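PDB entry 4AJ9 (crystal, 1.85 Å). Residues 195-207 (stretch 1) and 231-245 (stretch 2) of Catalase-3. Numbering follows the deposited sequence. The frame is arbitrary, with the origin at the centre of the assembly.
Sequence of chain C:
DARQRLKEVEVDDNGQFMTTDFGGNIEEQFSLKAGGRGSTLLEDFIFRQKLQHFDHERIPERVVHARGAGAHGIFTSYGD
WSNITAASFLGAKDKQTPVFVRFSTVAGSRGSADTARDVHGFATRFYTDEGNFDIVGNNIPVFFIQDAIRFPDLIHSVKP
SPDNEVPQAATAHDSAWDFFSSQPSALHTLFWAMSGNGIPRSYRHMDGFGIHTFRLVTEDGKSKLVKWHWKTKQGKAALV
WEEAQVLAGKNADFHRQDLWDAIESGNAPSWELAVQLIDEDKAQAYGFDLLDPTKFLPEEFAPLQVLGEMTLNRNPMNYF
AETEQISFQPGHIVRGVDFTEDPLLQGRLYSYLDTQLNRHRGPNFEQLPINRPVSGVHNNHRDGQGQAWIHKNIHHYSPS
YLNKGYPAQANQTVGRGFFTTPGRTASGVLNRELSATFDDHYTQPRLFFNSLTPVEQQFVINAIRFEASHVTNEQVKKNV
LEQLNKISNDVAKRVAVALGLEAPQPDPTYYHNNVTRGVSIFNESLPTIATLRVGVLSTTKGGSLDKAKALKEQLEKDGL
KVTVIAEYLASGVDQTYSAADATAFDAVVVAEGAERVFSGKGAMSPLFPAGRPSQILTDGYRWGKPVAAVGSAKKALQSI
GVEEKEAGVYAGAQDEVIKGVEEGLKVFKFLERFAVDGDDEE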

# COMPACT_ATOMS: atom_id res chain seq x y z
N SER C 195 1.02 28.59 -27.97
CA SER C 195 0.07 28.85 -29.05
C SER C 195 -1.33 28.42 -28.61
O SER C 195 -1.57 28.15 -27.42
CB SER C 195 0.48 28.11 -30.33
OG SER C 195 0.16 26.73 -30.25
N GLY C 196 -2.26 28.36 -29.57
CA GLY C 196 -3.61 27.92 -29.26
C GLY C 196 -3.65 26.49 -28.74
O GLY C 196 -4.60 26.09 -28.06
N ASN C 197 -2.63 25.70 -29.06
CA ASN C 197 -2.60 24.32 -28.57
C ASN C 197 -2.61 24.29 -27.03
O ASN C 197 -3.01 23.31 -26.42
CB ASN C 197 -1.38 23.57 -29.10
CG ASN C 197 -1.51 23.19 -30.56
OD1 ASN C 197 -1.60 24.06 -31.43
ND2 ASN C 197 -1.54 21.89 -30.84
N GLY C 198 -2.13 25.37 -26.42
CA GLY C 198 -2.05 25.44 -24.97
C GLY C 198 -3.40 25.70 -24.34
O GLY C 198 -3.62 25.38 -23.16
N ILE C 199 -4.31 26.30 -25.13
CA ILE C 199 -5.64 26.69 -24.64
C ILE C 199 -6.76 26.35 -25.62
O ILE C 199 -7.49 27.24 -26.11
CB ILE C 199 -5.71 28.19 -24.27
CG1 ILE C 199 -5.13 29.06 -25.39
CG2 ILE C 199 -4.97 28.45 -22.99
CD1 ILE C 199 -5.18 30.58 -25.08
N PRO C 200 -6.93 25.05 -25.91
CA PRO C 200 -7.94 24.57 -26.85
C PRO C 200 -9.33 24.89 -26.35
O PRO C 200 -9.56 24.98 -25.13
CB PRO C 200 -7.72 23.05 -26.86
CG PRO C 200 -7.05 22.76 -25.56
CD PRO C 200 -6.16 23.94 -25.32
N ARG C 201 -10.25 25.05 -27.29
CA ARG C 201 -11.66 25.28 -27.00
C ARG C 201 -12.30 24.05 -26.36
O ARG C 201 -13.19 24.18 -25.51
CB ARG C 201 -12.39 25.67 -28.29
CG ARG C 201 -13.89 25.45 -28.27
CD ARG C 201 -14.59 26.26 -27.17
NE ARG C 201 -16.04 26.11 -27.32
CZ ARG C 201 -16.71 25.05 -26.91
NH1 ARG C 201 -16.09 24.06 -26.28
NH2 ARG C 201 -18.02 24.98 -27.12
N SER C 202 -11.85 22.86 -26.74
CA SER C 202 -12.32 21.63 -26.11
C SER C 202 -11.44 20.46 -26.51
O SER C 202 -10.59 20.60 -27.40
CB SER C 202 -13.76 21.32 -26.52
OG SER C 202 -13.79 20.62 -27.76
N TYR C 203 -11.63 19.31 -25.85
CA TYR C 203 -10.92 18.09 -26.22
C TYR C 203 -11.29 17.72 -27.64
O TYR C 203 -10.48 17.18 -28.39
CB TYR C 203 -11.33 16.93 -25.31
CG TYR C 203 -11.04 17.11 -23.83
CD1 TYR C 203 -9.93 17.82 -23.38
CD2 TYR C 203 -11.87 16.51 -22.88
CE1 TYR C 203 -9.67 17.95 -21.99
CE2 TYR C 203 -11.62 16.64 -21.53
CZ TYR C 203 -10.52 17.34 -21.09
OH TYR C 203 -10.33 17.44 -19.72
N ARG C 204 -12.54 18.03 -28.00
CA ARG C 204 -13.08 17.66 -29.31
C ARG C 204 -12.47 18.47 -30.44
O ARG C 204 -12.54 18.07 -31.61
CB ARG C 204 -14.61 17.82 -29.31
CG ARG C 204 -15.31 16.96 -28.27
CD ARG C 204 -16.81 17.20 -28.27
NE ARG C 204 -17.14 18.60 -28.04
CZ ARG C 204 -17.80 19.38 -28.89
NH1 ARG C 204 -18.22 18.90 -30.06
NH2 ARG C 204 -18.04 20.64 -28.58
N HIS C 205 -11.86 19.60 -30.09
CA HIS C 205 -11.24 20.49 -31.07
C HIS C 205 -9.71 20.47 -31.00
O HIS C 205 -9.07 21.50 -31.25
CB HIS C 205 -11.76 21.91 -30.89
CG HIS C 205 -13.23 22.05 -31.15
ND1 HIS C 205 -14.18 21.82 -30.18
CD2 HIS C 205 -13.91 22.36 -32.28
CE1 HIS C 205 -15.38 22.00 -30.69
NE2 HIS C 205 -15.25 22.32 -31.97
N MET C 206 -9.15 19.31 -30.66
CA MET C 206 -7.71 19.07 -30.68
C MET C 206 -7.34 17.99 -31.68
O MET C 206 -8.09 17.02 -31.86
CB MET C 206 -7.22 18.58 -29.31
CG MET C 206 -7.61 19.42 -28.10
SD MET C 206 -6.83 18.83 -26.57
CE MET C 206 -7.34 17.11 -26.56
N ASP C 207 -6.18 18.12 -32.31
CA ASP C 207 -5.56 16.98 -32.98
C ASP C 207 -4.80 16.18 -31.93
O ASP C 207 -4.57 16.66 -30.83
CB ASP C 207 -4.60 17.43 -34.08
CG ASP C 207 -5.32 17.80 -35.37
OD1 ASP C 207 -6.52 17.47 -35.50
OD2 ASP C 207 -4.68 18.41 -36.24
N LYS C 231 -6.75 13.32 -36.37
CA LYS C 231 -7.22 14.55 -37.00
C LYS C 231 -8.66 14.79 -36.58
O LYS C 231 -9.55 13.99 -36.88
CB LYS C 231 -7.11 14.44 -38.53
CG LYS C 231 -5.69 14.23 -39.05
CD LYS C 231 -4.77 15.39 -38.69
CE LYS C 231 -5.10 16.63 -39.48
NZ LYS C 231 -4.30 17.81 -39.02
N THR C 232 -8.91 15.89 -35.88
CA THR C 232 -10.25 16.12 -35.36
C THR C 232 -11.23 16.41 -36.50
O THR C 232 -10.97 17.26 -37.37
CB THR C 232 -10.29 17.25 -34.32
OG1 THR C 232 -11.65 17.58 -34.03
CG2 THR C 232 -9.57 18.49 -34.83
N LYS C 233 -12.36 15.71 -36.51
CA LYS C 233 -13.39 15.98 -37.51
C LYS C 233 -14.22 17.19 -37.11
O LYS C 233 -15.06 17.67 -37.88
CB LYS C 233 -14.29 14.76 -37.74
CG LYS C 233 -13.54 13.50 -38.18
CD LYS C 233 -12.64 13.78 -39.37
CE LYS C 233 -13.46 14.22 -40.58
NZ LYS C 233 -12.60 14.74 -41.69
N GLN C 234 -13.99 17.69 -35.90
CA GLN C 234 -14.68 18.88 -35.41
C GLN C 234 -13.90 20.16 -35.77
O GLN C 234 -14.44 21.26 -35.67
CB GLN C 234 -14.95 18.79 -33.90
CG GLN C 234 -15.97 17.72 -33.48
CD GLN C 234 -15.47 16.29 -33.70
OE1 GLN C 234 -16.14 15.47 -34.33
NE2 GLN C 234 -14.29 15.99 -33.16
N GLY C 235 -12.65 20.01 -36.19
CA GLY C 235 -11.77 21.14 -36.47
C GLY C 235 -11.03 21.64 -35.24
O GLY C 235 -11.55 21.57 -34.12
N LYS C 236 -9.81 22.14 -35.42
CA LYS C 236 -9.08 22.72 -34.29
C LYS C 236 -9.61 24.11 -33.93
O LYS C 236 -9.91 24.91 -34.81
CB LYS C 236 -7.58 22.77 -34.60
CG LYS C 236 -6.90 21.40 -34.56
CD LYS C 236 -5.40 21.50 -34.82
CE LYS C 236 -5.12 21.92 -36.27
NZ LYS C 236 -3.66 22.12 -36.50
N ALA C 237 -9.73 24.39 -32.63
CA ALA C 237 -10.20 25.69 -32.17
C ALA C 237 -9.57 26.01 -30.83
O ALA C 237 -9.32 25.10 -30.04
CB ALA C 237 -11.73 25.69 -32.05
N ALA C 238 -9.30 27.28 -30.58
CA ALA C 238 -8.68 27.68 -29.32
C ALA C 238 -9.28 28.95 -28.74
O ALA C 238 -9.91 29.75 -29.45
CB ALA C 238 -7.18 27.85 -29.50
N LEU C 239 -9.10 29.13 -27.44
CA LEU C 239 -9.56 30.30 -26.74
C LEU C 239 -8.49 31.39 -26.85
O LEU C 239 -7.47 31.17 -27.49
CB LEU C 239 -9.77 29.93 -25.27
CG LEU C 239 -10.65 28.69 -25.04
CD1 LEU C 239 -10.71 28.31 -23.55
CD2 LEU C 239 -12.06 28.92 -25.59
N VAL C 240 -8.72 32.54 -26.22
CA VAL C 240 -7.64 33.50 -25.99
C VAL C 240 -7.29 33.48 -24.50
O VAL C 240 -8.11 33.07 -23.68
CB VAL C 240 -8.00 34.94 -26.49
CG1 VAL C 240 -8.24 34.91 -28.00
CG2 VAL C 240 -9.22 35.48 -25.76
N TRP C 241 -6.07 33.89 -24.15
CA TRP C 241 -5.60 33.73 -22.77
C TRP C 241 -6.48 34.44 -21.74
O TRP C 241 -6.87 33.85 -20.72
CB TRP C 241 -4.13 34.17 -22.63
CG TRP C 241 -3.62 34.05 -21.23
CD1 TRP C 241 -3.11 35.05 -20.45
CD2 TRP C 241 -3.62 32.86 -20.42
NE1 TRP C 241 -2.77 34.55 -19.21
CE2 TRP C 241 -3.07 33.22 -19.16
CE3 TRP C 241 -4.02 31.54 -20.63
CZ2 TRP C 241 -2.90 32.29 -18.13
CZ3 TRP C 241 -3.86 30.62 -19.60
CH2 TRP C 241 -3.31 31.00 -18.36
N GLU C 242 -6.81 35.70 -22.00
CA GLU C 242 -7.64 36.48 -21.09
C GLU C 242 -9.01 35.83 -20.85
O GLU C 242 -9.60 36.03 -19.80
CB GLU C 242 -7.80 37.94 -21.58
CG GLU C 242 -8.27 38.11 -23.01
CD GLU C 242 -7.13 38.14 -24.03
OE1 GLU C 242 -6.05 37.56 -23.77
OE2 GLU C 242 -7.33 38.74 -25.11
N GLU C 243 -9.49 35.07 -21.82
CA GLU C 243 -10.73 34.31 -21.72
C GLU C 243 -10.52 33.06 -20.87
O GLU C 243 -11.28 32.78 -19.93
CB GLU C 243 -11.16 33.88 -23.12
CG GLU C 243 -12.41 33.01 -23.21
CD GLU C 243 -12.72 32.64 -24.65
OE1 GLU C 243 -11.78 32.69 -25.49
OE2 GLU C 243 -13.89 32.32 -24.95
N ALA C 244 -9.50 32.29 -21.22
CA ALA C 244 -9.16 31.05 -20.52
C ALA C 244 -8.99 31.26 -19.02
O ALA C 244 -9.33 30.39 -18.23
CB ALA C 244 -7.91 30.42 -21.12
N GLN C 245 -8.47 32.43 -18.64
CA GLN C 245 -8.24 32.73 -17.23
C GLN C 245 -9.54 32.91 -16.45
O GLN C 245 -9.69 32.38 -15.36
CB GLN C 245 -7.40 33.98 -17.08
CG GLN C 245 -5.95 33.81 -17.45
CD GLN C 245 -5.12 34.92 -16.88
OE1 GLN C 245 -5.31 36.08 -17.23
NE2 GLN C 245 -4.22 34.59 -15.96
O HOH W 1 -2.30 23.48 -34.04
O HOH W 2 -16.85 22.13 -34.41
O HOH W 3 -2.25 19.73 -36.10
O HOH W 4 -7.15 18.73 -37.96

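Stretch 2 enters as the end of a strand and leaves as the start of a helix, and meets stretch 1 along almost its whole length. Lys231 points its CB away, yet its side chain curls back so that NZ forms a salt bridge with Asp207 OD2 (2.9 Å). The other carboxylate oxygen, Asp207 OD1, accepts the backbone N of Thr232 (2.9 Å), so one aspartate grips two successive residues. Arg204 O is likewise shared: it accepts Thr232 OG1 at 2.6 Å and Gln234 NE2 at 3.1 Å. Gln234 also lays its CB over one face of the His205 ring, a CH-pi contact, while water 2 links His205 NE2 to Gln234 O. Gly235, whose backbone angles call for glycine, sets its O at the edge of that ring, 3.1 Å from His205 CD2; this oxygen has no hydrogen-bonding partner. Lys236 reaches Asp207 through water 3 and a long salt bridge (NZ to OD2, 3.9 Å). Ala237 N donates to His205 O (3.3 Å), and Ala237 O accepts Arg201 N (2.9 Å). With Leu239 N to Ile199 O (2.8 Å), this nearly straight bond frames the single bridge between Ala238 and Pro200. Ala238 CB packs 3.4 Å from Gly196 O; a CB on Gly196 would clash with it. Beyond Val240, the N-cap, Ile199 CG2 meets the Trp241 ring edge and Ala244 CB.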